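Local structure of sulfatase (Bacteroides fragilis CAG:558, 6USS) at residues G280-E285 and W332-L337; G325-P330 and H338-P343; Q274-K279 and Y288-E293; L195-G200 and P265-K270. The protein probably hydrolyses sulfate esters as a calcium-binding arylsulfatase of a human gut bacterium. The protein carries 1 engineered substitution. One frame throughout, in Å; residues are numbered along the deposited sequence.

Overall arrangement
Following the chain from the N terminus, contact 4 comes first: the loop at 195-200, after strand 185-187, meets 265-270, and helix 231-247 and strand 253-258 lie in between. Contact 3 opens next on helix 273-279 and closes early in helix 283-308. Contact 1 starts inside that interval and reaches forward past strand 315-321 to 332-337, so contacts 3 and 1 cross. Contact 2, wholly within the loop before helix 353-356, begins at 325-330 inside contact 1 and ends after it, crossing it in turn. Helix 283-308 serves both contact 1 and contact 3, while Leu291 and Trp332 join contacts 3 and 1, respectively, to contact 4.

Contact 1 of 4, residues G280-E285 and W332-L337; sequences GLTPKE and WRDGKL
Thr282 and Glu285, at the N terminus of helix 283-308, receive Asp334 and Arg333 from the loop that follows strand 315-321 in the sulfatase fold. Thr282 is the N-cap residue. Its hydroxyl suits the place because it can accept and donate at once: OG1 takes a weak bond from Glu285 N and gives one to Asp334 OD2 at 2.7 Å, on the anti lone pair of that carboxylate oxygen. With chi1 at 70°, OG1 stands between the backbone N and the carbonyl carbon of Thr282, within reach of Glu285 N. Lys284 N is met instead by a water that also donates to Asp334 OD2, so the aspartate reaches the helix start directly and through solvent; the nearby helix end would be expected to favour its negative charge. Asp334 OD1 is bridged by another water to Lys284 NZ, the two charged atoms being 4.6 Å apart and thus beyond a salt bridge.

Glu285 takes up two of the arginine's donors. Arg333 grips it side-on, with NE 3.0 Å from Glu285 OE2 and NH2 3.1 Å from Glu285 OE1, the latter bond nearly straight at 169°. The carboxylate and guanidinium planes lie only 13° apart. Beyond this pair, Arg333 makes a cation-pi contact with Tyr288. OE2 has a further donor, Asp334 N at 3.0 Å, which comes from above the carboxylate plane. A further water donates to both Lys284 O and Trp332 O, while Lys284 CB rests 3.5 Å from Trp332 O.

Contact 2 of 4, residues G325-P330 and H338-P343; sequences GLSSEP and HTQNSP
The imidazole of His338 lies beside Ser327 and Ser328, with Ser327 O and Ser328 CA approaching it obliquely; Pro436 also touches this side chain. At the ring's edge, in its plane, a water bridges His338 ND1 and Ser327 OG. Ser327 O is 3.4 Å from His338 ND1 at a poor angle; it takes instead a weak bond from His338 N, 3.0 Å away. The second flat group, the amide of Asn341, turns its edge to the backbone of Gly325. ND2 donates to Gly325 O over 3.2 Å, nearly straight at 168°; the acceptor lies in the amide plane, whereas the donor stands above the carbonyl plane of the glycine. OD1 accepts a weak bond from Gly325 N. Glycine suits the spot, since a CB here would point toward Asn341 and clash with its OD1. ND2 also donates to Ser346 O.

The two segments run antiparallel, their touching parts 173° apart in direction, and Thr339 to Ser342 form a type I beta turn closed by Ser342 N to Thr339 O. The loop continues from the calcium ligands Asp322 and Asn323, and Gly325 comes to about 8 Å from the bound ion, measured between nearest atoms. Within the turn the amide of Gln340 is put to use at both ends: OE1 takes a weak bond from Thr339 N, and NE2 binds Asp334 O. The small side chain of buried Ser327 fits closely beside Gln340 in a packing contact, its CB lying 3.1 Å from Gln340 OE1 and 3.9 Å from Gln340 CB.

Contact 3 of 4, residues Q274-K279 and Y288-E293; sequences QKYIDK and YAALIE
Ala289 presents its methyl group to the aromatic face of Tyr276. CB sits 3.4 Å from the ring centroid and 5° off the normal, a CH-pi contact over the middle of the ring. Alanine fits because a single methyl lets the helix backbone come close to the tyrosine; the two CA atoms are 7.1 Å apart. Ala289 O takes part as well, through a water that donates both to it and to Tyr276 OH. Ala290, the next small residue, borders the same ring, its N lying 3.9 Å from Tyr276 CE2.

One turn after Ala289 comes Glu293, whose CG is anti to its backbone N and whose chain continues extended. Its OE1 accepts from Lys275 NZ at 2.8 Å and from Tyr276 OH at 2.9 Å, both donors arriving from the same face of a carboxylate set 87° to the tyrosine ring. OE2 accepts a weak bond from the same NZ. A bend at chi3 turns CE of Lys275 aside, and NZ also makes a salt bridge to Glu65, so two carboxylates share the ammonium.

The axes of these short helical segments pass 9.5 Å apart with their directions at 130°. Helix 273-279 packs on the early turns of helix 283-308, the helix that lies in the crossover between strands 253-258 and 315-321, which flank strand 35-41 and run parallel to it.

Contact 4 of 4, residues L195-G200 and P265-K270; sequences LASYLG and PIDKDK
Tyr198 N donates to Asp267 OD2 over 2.8 Å, nearly straight at 166°, and meets that oxygen close to its C-O axis. The bond joins the loop after strand 185-187 to the loop after strand 253-258 of the sulfatase fold. Ser197 OG adds a weak bond to the same OD2. The serine hydroxyl also accepts from Leu199 N at 2.9 Å, which makes residues 197-199 an ST turn; serine suits it because its hydroxyl can accept from Leu199 N and still offer Asp267 a weak bond. Asp267 follows a tight bend, an inverse gamma turn centred on Ile266, in which Asp267 N makes a weak bond to Pro265 O.

Outward from this polar centre, the edge of the Tyr198 ring faces the other segment: CE1 comes within 3.1 Å of Pro265 O, and Asp267 OD2 lies near the ring plane with its carboxylate turned 85° from it. One ring face is covered by Leu195 CD1, 3.8 Å above the centre, and the phenol OH bonds to His263 O. Tyrosine is apt because its rim, face and hydroxyl all find partners.

The side chain of Leu195 is about 6 Å from that of the calcium ligand Asp42. Pro265, preceded by a cis peptide, packs its ring on backbone oxygens, its CD lying 3.4 Å from Leu195 O. At the far end, Leu199 CD2 rests 4.0 Å from Lys268 O.

Contact 1 of 4, residues G280-E285 and W332-L337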
loop_
_atom_site.group_PDB
_atom_site.type_symbol
_atom_site.label_atom_id
_atom_site.label_comp_id
_atom_site.label_asym_id
_atom_site.label_seq_id
_atom_site.Cartn_x
_atom_site.Cartn_y
_atom_site.Cartn_z
ATOM N N GLY A 280 11.298 -27.503 35.776
ATOM C CA GLY A 280 10.515 -28.687 36.044
ATOM C C GLY A 280 9.342 -28.922 35.123
ATOM O O GLY A 280 8.526 -29.800 35.412
ATOM N N LEU A 281 9.219 -28.179 34.033
ATOM C CA LEU A 281 8.074 -28.356 33.157
ATOM C C LEU A 281 8.306 -29.509 32.184
ATOM O O LEU A 281 9.443 -29.837 31.823
ATOM C CB LEU A 281 7.791 -27.084 32.365
ATOM C CG LEU A 281 7.202 -25.863 33.063
ATOM C CD1 LEU A 281 8.178 -25.283 34.098
ATOM C CD2 LEU A 281 6.873 -24.832 31.987
ATOM N N THR A 282 7.206 -30.131 31.771
ATOM C CA THR A 282 7.255 -31.126 30.719
ATOM C C THR A 282 7.717 -30.470 29.419
ATOM O O THR A 282 7.578 -29.258 29.253
ATOM C CB THR A 282 5.881 -31.738 30.535
ATOM O OG1 THR A 282 5.030 -30.745 29.947
ATOM C CG2 THR A 282 5.310 -32.158 31.881
ATOM N N PRO A 283 8.286 -31.244 28.490
ATOM C CA PRO A 283 8.790 -30.634 27.244
ATOM C C PRO A 283 7.752 -29.815 26.499
ATOM O O PRO A 283 8.046 -28.687 26.076
ATOM C CB PRO A 283 9.247 -31.850 26.432
ATOM C CG PRO A 283 9.607 -32.863 27.455
ATOM C CD PRO A 283 8.613 -32.677 28.578
ATOM N N LYS A 284 6.545 -30.361 26.323
ATOM C CA LYS A 284 5.456 -29.612 25.703
ATOM C C LYS A 284 5.251 -28.275 26.400
ATOM O O LYS A 284 5.180 -27.223 25.751
ATOM C CB LYS A 284 4.165 -30.431 25.743
ATOM C CG LYS A 284 4.113 -31.580 24.777
ATOM C CD LYS A 284 2.802 -32.328 24.942
ATOM C CE LYS A 284 2.683 -33.473 23.965
ATOM N NZ LYS A 284 3.643 -34.532 24.292
ATOM N N GLU A 285 5.187 -28.289 27.733
ATOM C CA GLU A 285 4.933 -27.042 28.446
ATOM C C GLU A 285 6.164 -26.129 28.447
ATOM O O GLU A 285 6.022 -24.903 28.429
ATOM C CB GLU A 285 4.449 -27.336 29.874
ATOM C CG GLU A 285 3.083 -28.054 29.958
ATOM C CD GLU A 285 1.949 -27.313 29.243
ATOM O OE1 GLU A 285 1.483 -26.265 29.758
ATOM O OE2 GLU A 285 1.520 -27.779 28.159
ATOM N N TRP A 332 -0.090 -31.171 21.903
ATOM C CA TRP A 332 0.641 -29.928 22.086
ATOM C C TRP A 332 0.727 -29.477 23.533
ATOM O O TRP A 332 1.673 -28.767 23.881
ATOM C CB TRP A 332 0.020 -28.806 21.249
ATOM C CG TRP A 332 0.255 -28.962 19.780
ATOM C CD1 TRP A 332 -0.697 -29.028 18.797
ATOM C CD2 TRP A 332 1.529 -29.062 19.111
ATOM N NE1 TRP A 332 -0.095 -29.154 17.557
ATOM C CE2 TRP A 332 1.266 -29.186 17.723
ATOM C CE3 TRP A 332 2.861 -29.059 19.548
ATOM C CZ2 TRP A 332 2.286 -29.305 16.774
ATOM C CZ3 TRP A 332 3.877 -29.177 18.604
ATOM C CH2 TRP A 332 3.581 -29.299 17.231
ATOM N N ARG A 333 -0.215 -29.873 24.385
ATOM C CA ARG A 333 -0.248 -29.379 25.756
ATOM C C ARG A 333 -0.433 -30.533 26.727
ATOM O O ARG A 333 -1.178 -31.480 26.450
ATOM C CB ARG A 333 -1.372 -28.347 25.971
ATOM C CG ARG A 333 -1.399 -27.195 24.960
ATOM C CD ARG A 333 -0.196 -26.276 25.116
ATOM N NE ARG A 333 -0.041 -25.795 26.487
ATOM C CZ ARG A 333 -0.756 -24.814 27.040
ATOM N NH1 ARG A 333 -1.698 -24.172 26.344
ATOM N NH2 ARG A 333 -0.517 -24.471 28.303
ATOM N N ASP A 334 0.269 -30.451 27.859
ATOM C CA ASP A 334 0.064 -31.345 28.986
ATOM C C ASP A 334 -0.890 -30.681 29.977
ATOM O O ASP A 334 -1.356 -29.554 29.772
ATOM C CB ASP A 334 1.395 -31.715 29.645
ATOM C CG ASP A 334 2.207 -32.716 28.819
ATOM O OD1 ASP A 334 1.615 -33.684 28.283
ATOM O OD2 ASP A 334 3.435 -32.538 28.698
ATOM N N GLY A 335 -1.181 -31.395 31.063
ATOM C CA GLY A 335 -2.236 -31.019 31.981
ATOM C C GLY A 335 -3.598 -31.538 31.545
ATOM O O GLY A 335 -3.810 -31.946 30.402
ATOM N N LYS A 336 -4.540 -31.523 32.491
ATOM C CA LYS A 336 -5.889 -32.011 32.223
ATOM C C LYS A 336 -6.462 -31.304 31.003
ATOM O O LYS A 336 -6.511 -30.071 30.947
ATOM C CB LYS A 336 -6.776 -31.787 33.449
ATOM C CG LYS A 336 -8.219 -32.223 33.286
ATOM C CD LYS A 336 -8.838 -32.598 34.638
ATOM C CE LYS A 336 -10.201 -31.921 34.854
ATOM N NZ LYS A 336 -11.253 -32.374 33.888
ATOM N N LEU A 337 -6.863 -32.090 30.007
ATOM C CA LEU A 337 -7.303 -31.508 28.746
ATOM C C LEU A 337 -8.492 -30.567 28.969
ATOM O O LEU A 337 -9.352 -30.815 29.823
ATOM C CB LEU A 337 -7.658 -32.625 27.758
ATOM C CG LEU A 337 -7.851 -32.240 26.289
ATOM C CD1 LEU A 337 -6.591 -31.558 25.750
ATOM C CD2 LEU A 337 -8.211 -33.464 25.444
HETATM O O HOH W 1 4.176 -27.899 23.207
HETATM O O HOH W 2 5.477 -32.833 27.334
HETATM O O HOH W 3 3.098 -35.262 26.950
HETATM O O HOH W 4 -0.777 -27.203 31.058
#

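Contact 2 of 4, residues G325-P330 and H338-P343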
loop_
_atom_site.group_PDB
_atom_site.type_symbol
_atom_site.label_atom_id
_atom_site.label_comp_id
_atom_site.label_asym_id
_atom_site.label_seq_id
_atom_site.Cartn_x
_atom_site.Cartn_y
_atom_site.Cartn_z
ATOM N N GLY A 325 -6.208 -19.682 24.562
ATOM C CA GLY A 325 -5.170 -20.648 24.261
ATOM C C GLY A 325 -5.751 -21.967 23.789
ATOM O O GLY A 325 -6.883 -22.330 24.113
ATOM N N LEU A 326 -4.968 -22.686 22.991
ATOM C CA LEU A 326 -5.393 -23.992 22.495
ATOM C C LEU A 326 -5.396 -25.010 23.630
ATOM O O LEU A 326 -4.344 -25.335 24.189
ATOM C CB LEU A 326 -4.476 -24.447 21.363
ATOM C CG LEU A 326 -4.734 -25.815 20.747
ATOM C CD1 LEU A 326 -6.035 -25.799 20.003
ATOM C CD2 LEU A 326 -3.605 -26.174 19.810
ATOM N N SER A 327 -6.581 -25.507 23.981
ATOM C CA SER A 327 -6.719 -26.496 25.045
ATOM C C SER A 327 -7.411 -27.771 24.572
ATOM O O SER A 327 -7.822 -28.583 25.409
ATOM C CB SER A 327 -7.476 -25.902 26.236
ATOM O OG SER A 327 -8.628 -25.222 25.793
ATOM N N SER A 328 -7.515 -27.974 23.255
ATOM C CA SER A 328 -8.193 -29.113 22.642
ATOM C C SER A 328 -7.268 -30.279 22.340
ATOM O O SER A 328 -7.763 -31.368 22.031
ATOM C CB SER A 328 -8.802 -28.734 21.290
ATOM O OG SER A 328 -9.359 -27.448 21.290
ATOM N N GLU A 329 -5.955 -30.069 22.350
ATOM C CA GLU A 329 -5.044 -30.985 21.672
ATOM C C GLU A 329 -3.952 -31.498 22.601
ATOM O O GLU A 329 -3.012 -30.748 22.926
ATOM C CB GLU A 329 -4.445 -30.293 20.449
ATOM C CG GLU A 329 -5.489 -30.029 19.380
ATOM C CD GLU A 329 -4.900 -29.618 18.042
ATOM O OE1 GLU A 329 -3.688 -29.299 18.006
ATOM O OE2 GLU A 329 -5.653 -29.612 17.030
ATOM N N PRO A 330 -4.014 -32.765 23.029
ATOM C CA PRO A 330 -3.020 -33.264 23.994
ATOM C C PRO A 330 -1.639 -33.456 23.396
ATOM O O PRO A 330 -0.663 -33.533 24.148
ATOM C CB PRO A 330 -3.615 -34.603 24.458
ATOM C CG PRO A 330 -5.009 -34.675 23.851
ATOM C CD PRO A 330 -4.999 -33.796 22.661
ATOM N N HIS A 338 -8.518 -29.468 28.197
ATOM C CA HIS A 338 -9.531 -28.407 28.235
ATOM C C HIS A 338 -9.434 -27.548 29.488
ATOM O O HIS A 338 -10.407 -26.864 29.842
ATOM C CB HIS A 338 -10.961 -28.950 28.121
ATOM C CG HIS A 338 -11.169 -29.871 26.961
ATOM N ND1 HIS A 338 -11.142 -29.439 25.649
ATOM C CD2 HIS A 338 -11.405 -31.205 26.912
ATOM C CE1 HIS A 338 -11.360 -30.465 24.845
ATOM N NE2 HIS A 338 -11.524 -31.548 25.585
ATOM N N THR A 339 -8.297 -27.566 30.191
ATOM C CA THR A 339 -8.107 -26.707 31.359
ATOM C C THR A 339 -6.887 -25.801 31.246
ATOM O O THR A 339 -6.472 -25.219 32.249
ATOM C CB THR A 339 -8.008 -27.543 32.638
ATOM O OG1 THR A 339 -6.791 -28.305 32.631
ATOM C CG2 THR A 339 -9.215 -28.481 32.768
ATOM N N GLN A 340 -6.308 -25.655 30.055
ATOM C CA GLN A 340 -5.053 -24.926 29.918
ATOM C C GLN A 340 -5.224 -23.410 29.997
ATOM O O GLN A 340 -4.225 -22.691 29.860
ATOM C CB GLN A 340 -4.373 -25.302 28.602
ATOM C CG GLN A 340 -3.680 -26.649 28.608
ATOM C CD GLN A 340 -4.658 -27.827 28.508
ATOM O OE1 GLN A 340 -5.855 -27.644 28.264
ATOM N NE2 GLN A 340 -4.144 -29.041 28.712
ATOM N N ASN A 341 -6.443 -22.898 30.196
ATOM C CA ASN A 341 -6.667 -21.489 30.515
ATOM C C ASN A 341 -7.281 -21.344 31.909
ATOM O O ASN A 341 -7.948 -20.345 32.210
ATOM C CB ASN A 341 -7.538 -20.815 29.453
ATOM C CG ASN A 341 -6.960 -20.949 28.055
ATOM O OD1 ASN A 341 -5.981 -20.275 27.703
ATOM N ND2 ASN A 341 -7.549 -21.834 27.255
ATOM N N SER A 342 -7.056 -22.343 32.760
ATOM C CA SER A 342 -7.628 -22.341 34.095
ATOM C C SER A 342 -7.256 -21.051 34.822
ATOM O O SER A 342 -6.113 -20.592 34.706
ATOM C CB SER A 342 -7.122 -23.544 34.887
ATOM O OG SER A 342 -7.120 -23.226 36.262
ATOM N N PRO A 343 -8.172 -20.465 35.620
ATOM C CA PRO A 343 -9.472 -21.001 36.038
ATOM C C PRO A 343 -10.570 -20.903 34.990
ATOM O O PRO A 343 -11.710 -21.192 35.312
ATOM C CB PRO A 343 -9.833 -20.103 37.215
ATOM C CG PRO A 343 -9.303 -18.783 36.783
ATOM C CD PRO A 343 -7.965 -19.112 36.155
HETATM O O HOH W 5 -10.699 -26.853 24.957
#

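Contact 3 of 4, residues Q274-K279 and Y288-E293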
loop_
_atom_site.group_PDB
_atom_site.type_symbol
_atom_site.label_atom_id
_atom_site.label_comp_id
_atom_site.label_asym_id
_atom_site.label_seq_id
_atom_site.Cartn_x
_atom_site.Cartn_y
_atom_site.Cartn_z
ATOM N N GLN A 274 15.465 -24.632 27.524
ATOM C CA GLN A 274 16.093 -25.415 28.584
ATOM C C GLN A 274 15.835 -24.820 29.961
ATOM O O GLN A 274 15.747 -25.559 30.952
ATOM C CB GLN A 274 17.601 -25.545 28.335
ATOM C CG GLN A 274 18.296 -26.558 29.244
ATOM C CD GLN A 274 17.660 -27.940 29.158
ATOM O OE1 GLN A 274 17.448 -28.478 28.068
ATOM N NE2 GLN A 274 17.342 -28.514 30.309
ATOM N N LYS A 275 15.701 -23.496 30.051
ATOM C CA LYS A 275 15.413 -22.891 31.345
ATOM C C LYS A 275 14.130 -23.462 31.949
ATOM O O LYS A 275 14.082 -23.781 33.145
ATOM C CB LYS A 275 15.329 -21.368 31.210
ATOM C CG LYS A 275 14.915 -20.673 32.519
ATOM C CD LYS A 275 14.816 -19.155 32.360
ATOM C CE LYS A 275 13.830 -18.754 31.276
ATOM N NZ LYS A 275 13.662 -17.262 31.253
ATOM N N TYR A 276 13.084 -23.626 31.133
ATOM C CA TYR A 276 11.828 -24.143 31.669
ATOM C C TYR A 276 11.917 -25.633 31.969
ATOM O O TYR A 276 11.296 -26.112 32.927
ATOM C CB TYR A 276 10.678 -23.839 30.704
ATOM C CG TYR A 276 10.400 -22.364 30.630
ATOM C CD1 TYR A 276 9.754 -21.719 31.677
ATOM C CD2 TYR A 276 10.818 -21.601 29.538
ATOM C CE1 TYR A 276 9.506 -20.366 31.637
ATOM C CE2 TYR A 276 10.574 -20.219 29.488
ATOM C CZ TYR A 276 9.918 -19.613 30.550
ATOM O OH TYR A 276 9.655 -18.262 30.552
ATOM N N ILE A 277 12.678 -26.375 31.166
ATOM C CA ILE A 277 12.937 -27.773 31.486
ATOM C C ILE A 277 13.614 -27.871 32.845
ATOM O O ILE A 277 13.350 -28.797 33.622
ATOM C CB ILE A 277 13.783 -28.436 30.376
ATOM C CG1 ILE A 277 13.020 -28.482 29.048
ATOM C CG2 ILE A 277 14.156 -29.847 30.763
ATOM C CD1 ILE A 277 11.938 -29.558 28.998
ATOM N N ASP A 278 14.474 -26.896 33.166
ATOM C CA ASP A 278 15.132 -26.875 34.466
ATOM C C ASP A 278 14.183 -26.433 35.576
ATOM O O ASP A 278 14.360 -26.830 36.729
ATOM C CB ASP A 278 16.353 -25.961 34.418
ATOM C CG ASP A 278 17.450 -26.495 33.502
ATOM O OD1 ASP A 278 17.615 -27.735 33.411
ATOM O OD2 ASP A 278 18.145 -25.671 32.868
ATOM N N LYS A 279 13.180 -25.610 35.253
ATOM C CA LYS A 279 12.145 -25.253 36.218
ATOM C C LYS A 279 11.269 -26.444 36.581
ATOM O O LYS A 279 10.537 -26.389 37.579
ATOM C CB LYS A 279 11.251 -24.145 35.650
ATOM C CG LYS A 279 11.484 -22.741 36.180
ATOM C CD LYS A 279 10.579 -21.769 35.421
ATOM C CE LYS A 279 10.593 -20.390 36.021
ATOM N NZ LYS A 279 9.539 -19.540 35.397
ATOM N N TYR A 288 5.887 -24.306 25.202
ATOM C CA TYR A 288 4.870 -23.261 25.259
ATOM C C TYR A 288 5.394 -22.049 26.022
ATOM O O TYR A 288 5.341 -20.917 25.527
ATOM C CB TYR A 288 3.580 -23.797 25.895
ATOM C CG TYR A 288 2.312 -23.017 25.545
ATOM C CD1 TYR A 288 1.822 -22.978 24.237
ATOM C CD2 TYR A 288 1.593 -22.339 26.527
ATOM C CE1 TYR A 288 0.652 -22.267 23.916
ATOM C CE2 TYR A 288 0.430 -21.633 26.217
ATOM C CZ TYR A 288 -0.032 -21.599 24.909
ATOM O OH TYR A 288 -1.179 -20.900 24.611
ATOM N N ALA A 289 5.929 -22.276 27.225
ATOM C CA ALA A 289 6.499 -21.193 28.026
ATOM C C ALA A 289 7.530 -20.396 27.240
ATOM O O ALA A 289 7.606 -19.166 27.365
ATOM C CB ALA A 289 7.134 -21.762 29.294
ATOM N N ALA A 290 8.329 -21.086 26.417
ATOM C CA ALA A 290 9.357 -20.415 25.640
ATOM C C ALA A 290 8.746 -19.549 24.538
ATOM O O ALA A 290 9.254 -18.455 24.253
ATOM C CB ALA A 290 10.330 -21.446 25.075
ATOM N N LEU A 291 7.647 -20.002 23.917
ATOM C CA LEU A 291 6.933 -19.146 22.968
ATOM C C LEU A 291 6.411 -17.894 23.658
ATOM O O LEU A 291 6.514 -16.787 23.119
ATOM C CB LEU A 291 5.770 -19.897 22.327
ATOM C CG LEU A 291 6.119 -20.967 21.305
ATOM C CD1 LEU A 291 4.893 -21.329 20.417
ATOM C CD2 LEU A 291 7.304 -20.500 20.485
ATOM N N ILE A 292 5.856 -18.060 24.864
ATOM C CA ILE A 292 5.302 -16.939 25.616
ATOM C C ILE A 292 6.390 -15.925 25.930
ATOM O O ILE A 292 6.172 -14.713 25.829
ATOM C CB ILE A 292 4.607 -17.454 26.893
ATOM C CG1 ILE A 292 3.251 -18.091 26.546
ATOM C CG2 ILE A 292 4.462 -16.353 27.925
ATOM C CD1 ILE A 292 2.697 -18.985 27.639
ATOM N N GLU A 293 7.587 -16.398 26.277
ATOM C CA GLU A 293 8.631 -15.477 26.695
ATOM C C GLU A 293 9.245 -14.744 25.512
ATOM O O GLU A 293 9.640 -13.583 25.648
ATOM C CB GLU A 293 9.718 -16.211 27.488
ATOM C CG GLU A 293 10.562 -15.240 28.334
ATOM C CD GLU A 293 11.814 -15.854 28.968
ATOM O OE1 GLU A 293 11.875 -17.091 29.147
ATOM O OE2 GLU A 293 12.735 -15.072 29.308
HETATM O O HOH W 6 7.030 -17.958 29.820
#

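Contact 4 of 4, residues L195-G200 and P265-K270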
loop_
_atom_site.group_PDB
_atom_site.type_symbol
_atom_site.label_atom_id
_atom_site.label_comp_id
_atom_site.label_asym_id
_atom_site.label_seq_id
_atom_site.Cartn_x
_atom_site.Cartn_y
_atom_site.Cartn_z
ATOM N N LEU A 195 1.506 -20.610 10.650
ATOM C CA LEU A 195 2.857 -20.537 10.113
ATOM C C LEU A 195 3.462 -21.927 10.072
ATOM O O LEU A 195 3.279 -22.725 10.996
ATOM C CB LEU A 195 3.763 -19.605 10.921
ATOM C CG LEU A 195 4.206 -20.088 12.292
ATOM C CD1 LEU A 195 5.428 -19.301 12.740
ATOM C CD2 LEU A 195 3.048 -19.946 13.291
ATOM N N ALA A 196 4.210 -22.192 9.001
ATOM C CA ALA A 196 4.776 -23.518 8.804
ATOM C C ALA A 196 5.828 -23.844 9.861
ATOM O O ALA A 196 5.864 -24.968 10.369
ATOM C CB ALA A 196 5.365 -23.624 7.397
ATOM N N SER A 197 6.682 -22.883 10.217
ATOM C CA SER A 197 7.732 -23.110 11.203
ATOM C C SER A 197 8.191 -21.783 11.788
ATOM O O SER A 197 8.270 -20.779 11.082
ATOM C CB SER A 197 8.932 -23.840 10.595
ATOM O OG SER A 197 10.020 -23.828 11.513
ATOM N N TYR A 198 8.524 -21.798 13.078
ATOM C CA TYR A 198 9.143 -20.641 13.715
ATOM C C TYR A 198 10.636 -20.515 13.396
ATOM O O TYR A 198 11.239 -19.473 13.699
ATOM C CB TYR A 198 8.979 -20.719 15.238
ATOM C CG TYR A 198 7.605 -20.445 15.799
ATOM C CD1 TYR A 198 6.595 -21.404 15.731
ATOM C CD2 TYR A 198 7.329 -19.242 16.458
ATOM C CE1 TYR A 198 5.322 -21.156 16.276
ATOM C CE2 TYR A 198 6.076 -18.984 17.006
ATOM C CZ TYR A 198 5.068 -19.945 16.911
ATOM O OH TYR A 198 3.813 -19.694 17.456
ATOM N N LEU A 199 11.244 -21.542 12.804
ATOM C CA LEU A 199 12.697 -21.665 12.726
ATOM C C LEU A 199 13.223 -21.077 11.421
ATOM O O LEU A 199 12.820 -21.506 10.330
ATOM C CB LEU A 199 13.114 -23.133 12.849
ATOM C CG LEU A 199 12.691 -23.794 14.162
ATOM C CD1 LEU A 199 13.104 -25.245 14.198
ATOM C CD2 LEU A 199 13.305 -23.050 15.337
ATOM N N GLY A 200 14.140 -20.108 11.543
ATOM C CA GLY A 200 14.858 -19.621 10.379
ATOM C C GLY A 200 15.658 -20.709 9.694
ATOM O O GLY A 200 15.867 -20.666 8.474
ATOM N N PRO A 265 2.597 -24.894 14.950
ATOM C CA PRO A 265 3.181 -25.893 15.859
ATOM C C PRO A 265 4.085 -25.231 16.896
ATOM O O PRO A 265 4.679 -24.188 16.603
ATOM C CB PRO A 265 3.988 -26.775 14.919
ATOM C CG PRO A 265 4.458 -25.819 13.867
ATOM C CD PRO A 265 3.323 -24.846 13.664
ATOM N N ILE A 266 4.203 -25.828 18.078
ATOM C CA ILE A 266 4.935 -25.194 19.188
ATOM C C ILE A 266 6.399 -25.599 19.028
ATOM O O ILE A 266 6.910 -26.505 19.689
ATOM C CB ILE A 266 4.354 -25.582 20.556
ATOM C CG1 ILE A 266 2.826 -25.430 20.566
ATOM C CG2 ILE A 266 5.001 -24.765 21.674
ATOM C CD1 ILE A 266 2.328 -24.029 20.199
ATOM N N ASP A 267 7.101 -24.894 18.134
ATOM C CA ASP A 267 8.533 -25.130 17.955
ATOM C C ASP A 267 9.314 -24.662 19.177
ATOM O O ASP A 267 8.902 -23.746 19.890
ATOM C CB ASP A 267 9.049 -24.400 16.717
ATOM C CG ASP A 267 8.585 -25.040 15.411
ATOM O OD1 ASP A 267 8.425 -26.278 15.366
ATOM O OD2 ASP A 267 8.377 -24.301 14.422
ATOM N N LYS A 268 10.463 -25.289 19.412
ATOM C CA LYS A 268 11.289 -24.936 20.562
ATOM C C LYS A 268 12.158 -23.726 20.247
ATOM O O LYS A 268 12.853 -23.693 19.227
ATOM C CB LYS A 268 12.180 -26.106 20.981
ATOM C CG LYS A 268 11.452 -27.191 21.761
ATOM C CD LYS A 268 11.995 -28.564 21.424
ATOM C CE LYS A 268 10.961 -29.641 21.706
ATOM N NZ LYS A 268 11.340 -30.337 22.956
ATOM N N ASP A 269 12.116 -22.736 21.126
ATOM C CA ASP A 269 12.996 -21.581 21.061
ATOM C C ASP A 269 14.154 -21.849 22.012
ATOM O O ASP A 269 13.996 -21.761 23.238
ATOM C CB ASP A 269 12.231 -20.309 21.427
ATOM C CG ASP A 269 13.024 -19.034 21.154
ATOM O OD1 ASP A 269 14.269 -19.093 21.017
ATOM O OD2 ASP A 269 12.394 -17.960 21.079
ATOM N N LYS A 270 15.311 -22.196 21.446
ATOM C CA LYS A 270 16.473 -22.548 22.257
ATOM C C LYS A 270 16.863 -21.439 23.237
ATOM O O LYS A 270 17.437 -21.739 24.290
ATOM C CB LYS A 270 17.658 -22.904 21.352
ATOM C CG LYS A 270 17.974 -21.831 20.291
ATOM C CD LYS A 270 18.947 -22.320 19.207
ATOM C CE LYS A 270 19.672 -21.151 18.542
ATOM N NZ LYS A 270 20.644 -21.628 17.516
#